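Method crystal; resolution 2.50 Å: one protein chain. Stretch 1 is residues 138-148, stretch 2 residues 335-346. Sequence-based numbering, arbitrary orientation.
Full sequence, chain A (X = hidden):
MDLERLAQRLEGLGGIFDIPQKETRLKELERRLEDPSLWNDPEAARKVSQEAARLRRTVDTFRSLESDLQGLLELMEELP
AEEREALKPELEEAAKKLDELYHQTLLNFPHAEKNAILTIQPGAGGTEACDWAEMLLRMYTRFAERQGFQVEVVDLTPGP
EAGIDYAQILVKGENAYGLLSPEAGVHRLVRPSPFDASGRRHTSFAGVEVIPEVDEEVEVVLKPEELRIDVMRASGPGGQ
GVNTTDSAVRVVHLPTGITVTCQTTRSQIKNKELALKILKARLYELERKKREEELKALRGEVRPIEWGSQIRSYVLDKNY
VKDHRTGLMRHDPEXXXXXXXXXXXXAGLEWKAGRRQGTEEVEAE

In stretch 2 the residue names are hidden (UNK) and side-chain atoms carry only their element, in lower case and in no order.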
ATOM      1  N   ARG A 138       0.627   3.866  15.289  1.00 57.76           N
ATOM      2  CA  ARG A 138      -0.579   4.591  15.630  1.00 55.95           C
ATOM      3  C   ARG A 138      -1.007   5.393  14.367  1.00 60.42           C
ATOM      4  O   ARG A 138      -2.213   5.503  14.019  1.00 57.87           O
ATOM      5  CB  ARG A 138      -0.235   5.521  16.779  1.00 76.89           C
ATOM      6  CG  ARG A 138      -1.324   5.752  17.808  1.00 92.80           C
ATOM      7  CD  ARG A 138      -0.895   5.167  19.142  1.00 99.52           C
ATOM      8  NE  ARG A 138       0.308   5.824  19.630  1.00109.98           N
ATOM      9  CZ  ARG A 138       0.913   5.542  20.779  1.00113.40           C
ATOM     10  NH1 ARG A 138       0.432   4.598  21.588  1.00115.50           N
ATOM     11  NH2 ARG A 138       2.007   6.213  21.112  1.00111.15           N
ATOM     12  N   MET A 139      -0.018   5.942  13.659  1.00 56.13           N
ATOM     13  CA  MET A 139      -0.342   6.701  12.485  1.00 53.19           C
ATOM     14  C   MET A 139      -1.040   5.836  11.477  1.00 57.48           C
ATOM     15  O   MET A 139      -2.119   6.180  10.999  1.00 63.68           O
ATOM     16  CB  MET A 139       0.901   7.292  11.877  1.00 36.47           C
ATOM     17  CG  MET A 139       0.699   8.121  10.621  1.00 32.93           C
ATOM     18  SD  MET A 139       2.257   8.837  10.030  1.00 60.33           S
ATOM     19  CE  MET A 139       2.866   7.536   9.278  1.00 41.86           C
ATOM     20  N   TYR A 140      -0.443   4.707  11.137  1.00 55.21           N
ATOM     21  CA  TYR A 140      -1.064   3.818  10.155  1.00 54.78           C
ATOM     22  C   TYR A 140      -2.357   3.176  10.680  1.00 58.45           C
ATOM     23  O   TYR A 140      -3.260   2.855   9.928  1.00 56.64           O
ATOM     24  CB  TYR A 140      -0.049   2.744   9.740  1.00 51.59           C
ATOM     25  CG  TYR A 140       1.108   3.314   8.967  1.00 52.70           C
ATOM     26  CD1 TYR A 140       0.890   4.024   7.809  1.00 47.10           C
ATOM     27  CD2 TYR A 140       2.417   3.213   9.434  1.00 59.70           C
ATOM     28  CE1 TYR A 140       1.914   4.641   7.140  1.00 56.63           C
ATOM     29  CE2 TYR A 140       3.473   3.820   8.748  1.00 52.48           C
ATOM     30  CZ  TYR A 140       3.210   4.544   7.609  1.00 58.26           C
ATOM     31  OH  TYR A 140       4.218   5.241   6.956  1.00 63.77           O
ATOM     32  N   THR A 141      -2.455   2.993  11.985  1.00 59.69           N
ATOM     33  CA  THR A 141      -3.654   2.389  12.521  1.00 59.76           C
ATOM     34  C   THR A 141      -4.753   3.429  12.406  1.00 60.63           C
ATOM     35  O   THR A 141      -5.848   3.119  11.986  1.00 64.86           O
ATOM     36  CB  THR A 141      -3.446   1.957  13.977  1.00 57.01           C
ATOM     37  OG1 THR A 141      -2.598   0.807  14.004  1.00 58.64           O
ATOM     38  CG2 THR A 141      -4.733   1.556  14.595  1.00 60.35           C
ATOM     39  N   ARG A 142      -4.451   4.676  12.765  1.00 64.99           N
ATOM     40  CA  ARG A 142      -5.455   5.734  12.632  1.00 63.24           C
ATOM     41  C   ARG A 142      -5.780   5.912  11.150  1.00 66.06           C
ATOM     42  O   ARG A 142      -6.919   6.231  10.791  1.00 67.78           O
ATOM     43  CB  ARG A 142      -4.967   7.098  13.196  1.00 54.59           C
ATOM     44  CG  ARG A 142      -4.899   7.236  14.705  1.00 50.18           C
ATOM     45  CD  ARG A 142      -6.324   7.392  15.315  1.00 49.87           C
ATOM     46  NE  ARG A 142      -6.933   8.667  14.966  1.00 49.72           N
ATOM     47  CZ  ARG A 142      -7.887   8.819  14.055  1.00 57.92           C
ATOM     48  NH1 ARG A 142      -8.361   7.741  13.430  1.00 61.91           N
ATOM     49  NH2 ARG A 142      -8.287  10.055  13.684  1.00 51.53           N
ATOM     50  N   PHE A 143      -4.782   5.723  10.291  1.00 64.37           N
ATOM     51  CA  PHE A 143      -5.005   5.890   8.857  1.00 63.04           C
ATOM     52  C   PHE A 143      -6.047   4.897   8.381  1.00 67.12           C
ATOM     53  O   PHE A 143      -6.979   5.245   7.659  1.00 65.00           O
ATOM     54  CB  PHE A 143      -3.730   5.655   8.063  1.00 63.68           C
ATOM     55  CG  PHE A 143      -3.971   5.517   6.593  1.00 58.06           C
ATOM     56  CD1 PHE A 143      -4.384   6.617   5.833  1.00 61.16           C
ATOM     57  CD2 PHE A 143      -3.866   4.282   5.976  1.00 56.87           C
ATOM     58  CE1 PHE A 143      -4.705   6.486   4.473  1.00 59.11           C
ATOM     59  CE2 PHE A 143      -4.183   4.126   4.606  1.00 57.01           C
ATOM     60  CZ  PHE A 143      -4.608   5.235   3.862  1.00 60.45           C
ATOM     61  N   ALA A 144      -5.870   3.651   8.785  1.00 67.74           N
ATOM     62  CA  ALA A 144      -6.794   2.595   8.405  1.00 69.28           C
ATOM     63  C   ALA A 144      -8.182   2.948   8.952  1.00 68.77           C
ATOM     64  O   ALA A 144      -9.178   2.938   8.241  1.00 62.87           O
ATOM     65  CB  ALA A 144      -6.304   1.269   8.987  1.00 64.67           C
ATOM     66  N   GLU A 145      -8.201   3.263  10.233  1.00 74.32           N
ATOM     67  CA  GLU A 145      -9.386   3.657  10.974  1.00 80.64           C
ATOM     68  C   GLU A 145     -10.253   4.577  10.111  1.00 80.54           C
ATOM     69  O   GLU A 145     -11.379   4.237   9.769  1.00 84.68           O
ATOM     70  CB  GLU A 145      -8.914   4.400  12.235  1.00 77.32           C
ATOM     71  CG  GLU A 145      -9.755   4.320  13.490  1.00 83.85           C
ATOM     72  CD  GLU A 145      -8.907   4.593  14.760  1.00 98.67           C
ATOM     73  OE1 GLU A 145      -7.971   3.784  15.060  1.00 91.31           O
ATOM     74  OE2 GLU A 145      -9.174   5.617  15.452  1.00 99.12           O
ATOM     75  N   ARG A 146      -9.705   5.735   9.751  1.00 68.48           N
ATOM     76  CA  ARG A 146     -10.417   6.725   8.962  1.00 66.34           C
ATOM     77  C   ARG A 146     -10.625   6.394   7.491  1.00 65.61           C
ATOM     78  O   ARG A 146     -11.132   7.204   6.708  1.00 62.02           O
ATOM     79  CB  ARG A 146      -9.746   8.109   9.114  1.00 71.76           C
ATOM     80  CG  ARG A 146      -8.251   8.198   8.768  1.00 72.59           C
ATOM     81  CD  ARG A 146      -7.733   9.658   8.790  1.00 65.85           C
ATOM     82  NE  ARG A 146      -7.436  10.184  10.135  1.00 53.07           N
ATOM     83  CZ  ARG A 146      -7.412  11.494  10.420  1.00 55.05           C
ATOM     84  NH1 ARG A 146      -7.672  12.389   9.472  1.00 33.68           N
ATOM     85  NH2 ARG A 146      -7.091  11.931  11.632  1.00 51.84           N
ATOM     86  N   GLN A 147     -10.288   5.184   7.102  1.00 79.57           N
ATOM     87  CA  GLN A 147     -10.460   4.845   5.706  1.00 82.73           C
ATOM     88  C   GLN A 147     -11.451   3.689   5.540  1.00 83.70           C
ATOM     89  O   GLN A 147     -11.813   3.304   4.431  1.00 83.55           O
ATOM     90  CB  GLN A 147      -9.092   4.498   5.120  1.00 59.85           C
ATOM     91  CG  GLN A 147      -8.912   4.963   3.712  1.00 57.42           C
ATOM     92  CD  GLN A 147      -8.726   6.447   3.641  1.00 56.77           C
ATOM     93  OE1 GLN A 147      -8.739   7.054   2.558  1.00 63.36           O
ATOM     94  NE2 GLN A 147      -8.533   7.055   4.808  1.00 55.89           N
ATOM     95  N   GLY A 148     -11.901   3.158   6.666  1.00 84.72           N
ATOM     96  CA  GLY A 148     -12.817   2.043   6.635  1.00 84.48           C
ATOM     97  C   GLY A 148     -12.095   0.742   6.345  1.00 85.47           C
ATOM     98  O   GLY A 148     -12.572  -0.079   5.571  1.00 84.55           O
ATOM     99  N   UNK A 335      -1.516  16.323  12.353  1.00 43.58           N
ATOM    100  CA  UNK A 335      -2.599  15.684  11.615  1.00 48.47           C
ATOM    101  C   UNK A 335      -2.113  14.485  10.848  1.00 52.84           C
ATOM    102  O   UNK A 335      -2.806  13.467  10.758  1.00 52.59           O
ATOM    103  c   UNK A 335      -3.225  16.643  10.608  1.00 49.17           C
ATOM    104  n   UNK A 335      -3.741  18.969  10.717  1.00 59.64           N
ATOM    105  c   UNK A 335      -3.921  17.780  11.259  1.00 54.88           C
ATOM    106  o   UNK A 335      -4.642  17.590  12.240  1.00 62.75           O
ATOM    107  N   UNK A 336      -0.936  14.651  10.234  1.00 59.49           N
ATOM    108  CA  UNK A 336      -0.297  13.593   9.456  1.00 47.95           C
ATOM    109  C   UNK A 336      -0.213  12.440  10.427  1.00 50.13           C
ATOM    110  O   UNK A 336      -0.591  11.289  10.131  1.00 49.27           O
ATOM    111  c   UNK A 336       1.992  12.748   8.685  1.00 43.71           C
ATOM    112  c   UNK A 336       1.194  14.923   7.895  1.00 46.40           C
ATOM    113  c   UNK A 336       1.187  13.994   9.050  1.00 50.10           C
ATOM    114  N   UNK A 337       0.300  12.774  11.609  1.00 42.09           N
ATOM    115  CA  UNK A 337       0.521  11.761  12.608  1.00 42.33           C
ATOM    116  C   UNK A 337      -0.729  11.112  13.194  1.00 49.40           C
ATOM    117  O   UNK A 337      -0.646  10.117  13.920  1.00 51.11           O
ATOM    118  c   UNK A 337       2.981  12.260  13.400  1.00 34.45           C
ATOM    119  c   UNK A 337       1.435  12.329  13.701  1.00 42.20           C
ATOM    120  c   UNK A 337       3.435  10.846  13.285  1.00 33.88           C
ATOM    121  c   UNK A 337       3.755  12.883  14.500  1.00 28.76           C
ATOM    122  N   UNK A 338      -1.891  11.616  12.829  1.00 49.34           N
ATOM    123  CA  UNK A 338      -3.092  11.076  13.368  1.00 49.21           C
ATOM    124  C   UNK A 338      -3.926  10.346  12.298  1.00 53.41           C
ATOM    125  O   UNK A 338      -5.098  10.008  12.508  1.00 53.60           O
ATOM    126  o   UNK A 338      -5.314  11.115  15.503  1.00 58.30           O
ATOM    127  c   UNK A 338      -3.806  12.249  14.011  1.00 60.83           C
ATOM    128  o   UNK A 338      -6.069  12.467  13.938  1.00 53.29           O
ATOM    129  c   UNK A 338      -5.162  11.905  14.535  1.00 55.20           C
ATOM    130  N   UNK A 339      -3.306  10.115  11.141  1.00 46.50           N
ATOM    131  CA  UNK A 339      -3.952   9.396  10.086  1.00 44.33           C
ATOM    132  C   UNK A 339      -4.137  10.128   8.778  1.00 51.42           C
ATOM    133  O   UNK A 339      -4.195   9.511   7.687  1.00 55.68           O
ATOM    134  N   UNK A 340      -4.246  11.443   8.832  1.00 50.33           N
ATOM    135  CA  UNK A 340      -4.494  12.154   7.582  1.00 51.31           C
ATOM    136  C   UNK A 340      -3.291  12.060   6.606  1.00 52.83           C
ATOM    137  O   UNK A 340      -2.444  12.971   6.542  1.00 49.88           O
ATOM    138  c   UNK A 340      -4.935  14.535   6.766  1.00 50.92           C
ATOM    139  o   UNK A 340      -5.319  14.082   5.635  1.00 57.32           O
ATOM    140  c   UNK A 340      -4.866  13.586   7.956  1.00 43.32           C
ATOM    141  o   UNK A 340      -4.613  15.744   6.993  1.00 52.35           O
ATOM    142  N   UNK A 341      -3.256  10.985   5.815  1.00 51.24           N
ATOM    143  CA  UNK A 341      -2.167  10.731   4.868  1.00 49.61           C
ATOM    144  C   UNK A 341      -2.408  10.848   3.364  1.00 53.54           C
ATOM    145  O   UNK A 341      -1.449  10.870   2.556  1.00 51.00           O
ATOM    146  c   UNK A 341      -1.183   8.926   6.456  1.00 33.80           C
ATOM    147  c   UNK A 341      -0.770   7.418   6.461  1.00 32.71           C
ATOM    148  c   UNK A 341      -0.104   9.883   6.849  1.00 34.88           C
ATOM    149  c   UNK A 341      -1.656   9.317   5.083  1.00 34.78           C
ATOM    150  N   UNK A 342      -3.663  10.917   2.963  1.00 59.27           N
ATOM    151  CA  UNK A 342      -3.951  10.909   1.553  1.00 59.92           C
ATOM    152  C   UNK A 342      -3.134  11.750   0.613  1.00 58.98           C
ATOM    153  O   UNK A 342      -2.748  11.287  -0.454  1.00 67.82           O
ATOM    154  s   UNK A 342      -5.822   8.400   1.134  1.00 68.24           S
ATOM    155  c   UNK A 342      -6.326  10.036   1.775  1.00 51.48           C
ATOM    156  c   UNK A 342      -5.435  11.186   1.336  1.00 50.40           C
ATOM    157  c   UNK A 342      -5.494   8.726  -0.582  1.00 71.75           C
ATOM    158  N   UNK A 343      -2.860  12.986   0.971  1.00 63.42           N
ATOM    159  CA  UNK A 343      -2.133  13.846   0.048  1.00 66.33           C
ATOM    160  C   UNK A 343      -0.679  13.449  -0.105  1.00 67.62           C
ATOM    161  O   UNK A 343      -0.057  13.727  -1.140  1.00 72.88           O
ATOM    162  o   UNK A 343      -1.337  14.849   2.663  1.00 70.24           O
ATOM    163  o   UNK A 343      -1.194  16.903   1.877  1.00 69.04           O
ATOM    164  c   UNK A 343      -2.293  15.324   0.461  1.00 56.99           C
ATOM    165  c   UNK A 343      -1.552  15.699   1.759  1.00 66.90           C
ATOM    166  N   UNK A 344      -0.148  12.778   0.915  1.00 51.23           N
ATOM    167  CA  UNK A 344       1.227  12.314   0.892  1.00 55.21           C
ATOM    168  C   UNK A 344       1.279  11.054   0.048  1.00 53.51           C
ATOM    169  O   UNK A 344       2.267  10.779  -0.641  1.00 59.79           O
ATOM    170  c   UNK A 344       2.325  12.969   4.561  1.00 45.06           C
ATOM    171  c   UNK A 344       1.716  12.043   2.328  1.00 51.30           C
ATOM    172  c   UNK A 344       3.628  13.728   2.493  1.00 38.67           C
ATOM    173  c   UNK A 344       2.240  13.288   3.090  1.00 47.28           C
ATOM    174  N   UNK A 345       0.199  10.292   0.090  1.00 56.74           N
ATOM    175  CA  UNK A 345       0.116   9.072  -0.689  1.00 51.90           C
ATOM    176  C   UNK A 345      -0.014   9.350  -2.192  1.00 57.47           C
ATOM    177  O   UNK A 345       0.870   8.965  -2.970  1.00 61.33           O
ATOM    178  c   UNK A 345      -1.338   7.090  -1.231  1.00 52.56           C
ATOM    179  c   UNK A 345      -1.058   8.222  -0.213  1.00 53.29           C
ATOM    180  c   UNK A 345      -0.744   7.648   1.189  1.00 47.33           C
ATOM    181  c   UNK A 345      -1.963   6.876   1.783  1.00 50.10           C
ATOM    182  N   UNK A 346      -1.095  10.015  -2.618  1.00 64.26           N
ATOM    183  CA  UNK A 346      -1.258  10.322  -4.045  1.00 58.01           C
ATOM    184  C   UNK A 346       0.044  10.820  -4.625  1.00 54.32           C
ATOM    185  O   UNK A 346       0.448  10.438  -5.705  1.00 55.40           O
ATOM    186  c   UNK A 346      -5.857   7.442  -4.919  1.00 57.44           C
ATOM    187  c   UNK A 346      -3.669  10.915  -4.016  1.00 56.62           C
ATOM    188  c   UNK A 346      -2.304  11.401  -4.271  1.00 44.46           C
ATOM    189  n   UNK A 346      -5.700  10.636  -3.058  1.00 52.95           N
ATOM    190  c   UNK A 346      -4.225   9.680  -4.478  1.00 54.22           C
ATOM    191  c   UNK A 346      -4.599   7.555  -5.568  1.00 57.87           C
ATOM    192  c   UNK A 346      -4.615  11.474  -3.160  1.00 50.95           C
ATOM    193  c   UNK A 346      -3.775   8.679  -5.354  1.00 57.70           C
ATOM    194  c   UNK A 346      -6.317   8.418  -4.064  1.00 52.84           C
ATOM    195  c   UNK A 346      -5.496   9.530  -3.849  1.00 54.97           C
TER

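Position 335 carries two carbons in line, the second bearing one oxygen and one nitrogen. This is a short amide, and it stays more than 6 Å from stretch 1; the residue is Asn 335. Its backbone O accepts bonds from the N atoms of positions 338 and 340, which helps fold the chain after the helix.

Position 336 has three carbons, one carrying the other two, a fork directly at CB. The side chain points away from stretch 1, yet one branch lies 4.1 Å from Met 139 SD, and the backbone O of 336 is 3.5 Å from Met 139 CG. Three carbons branched at CB make Val 336.

At 337 there are four carbons, forked at the second. CA-to-CB points away, but the end returns, one terminal carbon reaching 4.0 Å from Met 139 SD. A fork one bond beyond CB identifies Leu 337.

Position 338 shows two carbons, the second with two oxygens, one 3.0 Å from Arg 142 NE and the other 2.6 Å from Arg 146 NH2. A short carboxylate between two arginines fits the charge as well as the shape: Asp 338.

Position 339 has no side-chain atoms. Its CA lies 3.8 Å from Met 139 O and 4.0 Å from Arg 142 CB, and an ideal CB would sit 2.5 Å from Arg 146 NE, a clash. Phi of 120° would also jam a CB against the preceding carbonyl. Both point to Gly 339.

Position 340 again has two carbons and two oxygens on the second. It points away overall, although CB comes 3.4 Å from Arg 146 NH1, and one carboxylate oxygen is hydrogen-bonded elsewhere in the structure. It is Asp 340.

Position 341 has four carbons forked at the second and points toward stretch 1. One fork tip is 3.7 Å from Phe 143 CG and 3.9 Å from Tyr 140 CE1; the other is 4.1 Å from Met 139 SD. This is Leu 341.

At 342 an unbranched chain of two carbons, a sulfur and a carbon can only be Met 342. Its SD approaches the edge of the Phe 143 ring, 4.0 Å from Phe 143 CE1, and lies 3.5 Å from Gln 147 OE1.

Position 343, two carbons with two oxygens on the second, is out of reach: Asp 343. Position 344, four carbons forked at the second, is likewise remote: Leu 344.

Position 345 has four carbons forked at the first, with one arm two carbons long; that arm ends 3.7 Å from Phe 143 CZ. It is Ile 345. Position 346 bears fused five- and six-membered rings with one nitrogen, Trp 346, which makes no contact.

The contact turns on close backbone approach at Gly 339, whose CA lies 3.9 Å from Phe 143 CA. Asp 338 salt-bridges both arginines, while Met 139 and Phe 143 supply an apolar surface for Leu 337, Leu 341 and Ile 345.

Stretch 2, residues 335-346: NVLDGDLMDLIW
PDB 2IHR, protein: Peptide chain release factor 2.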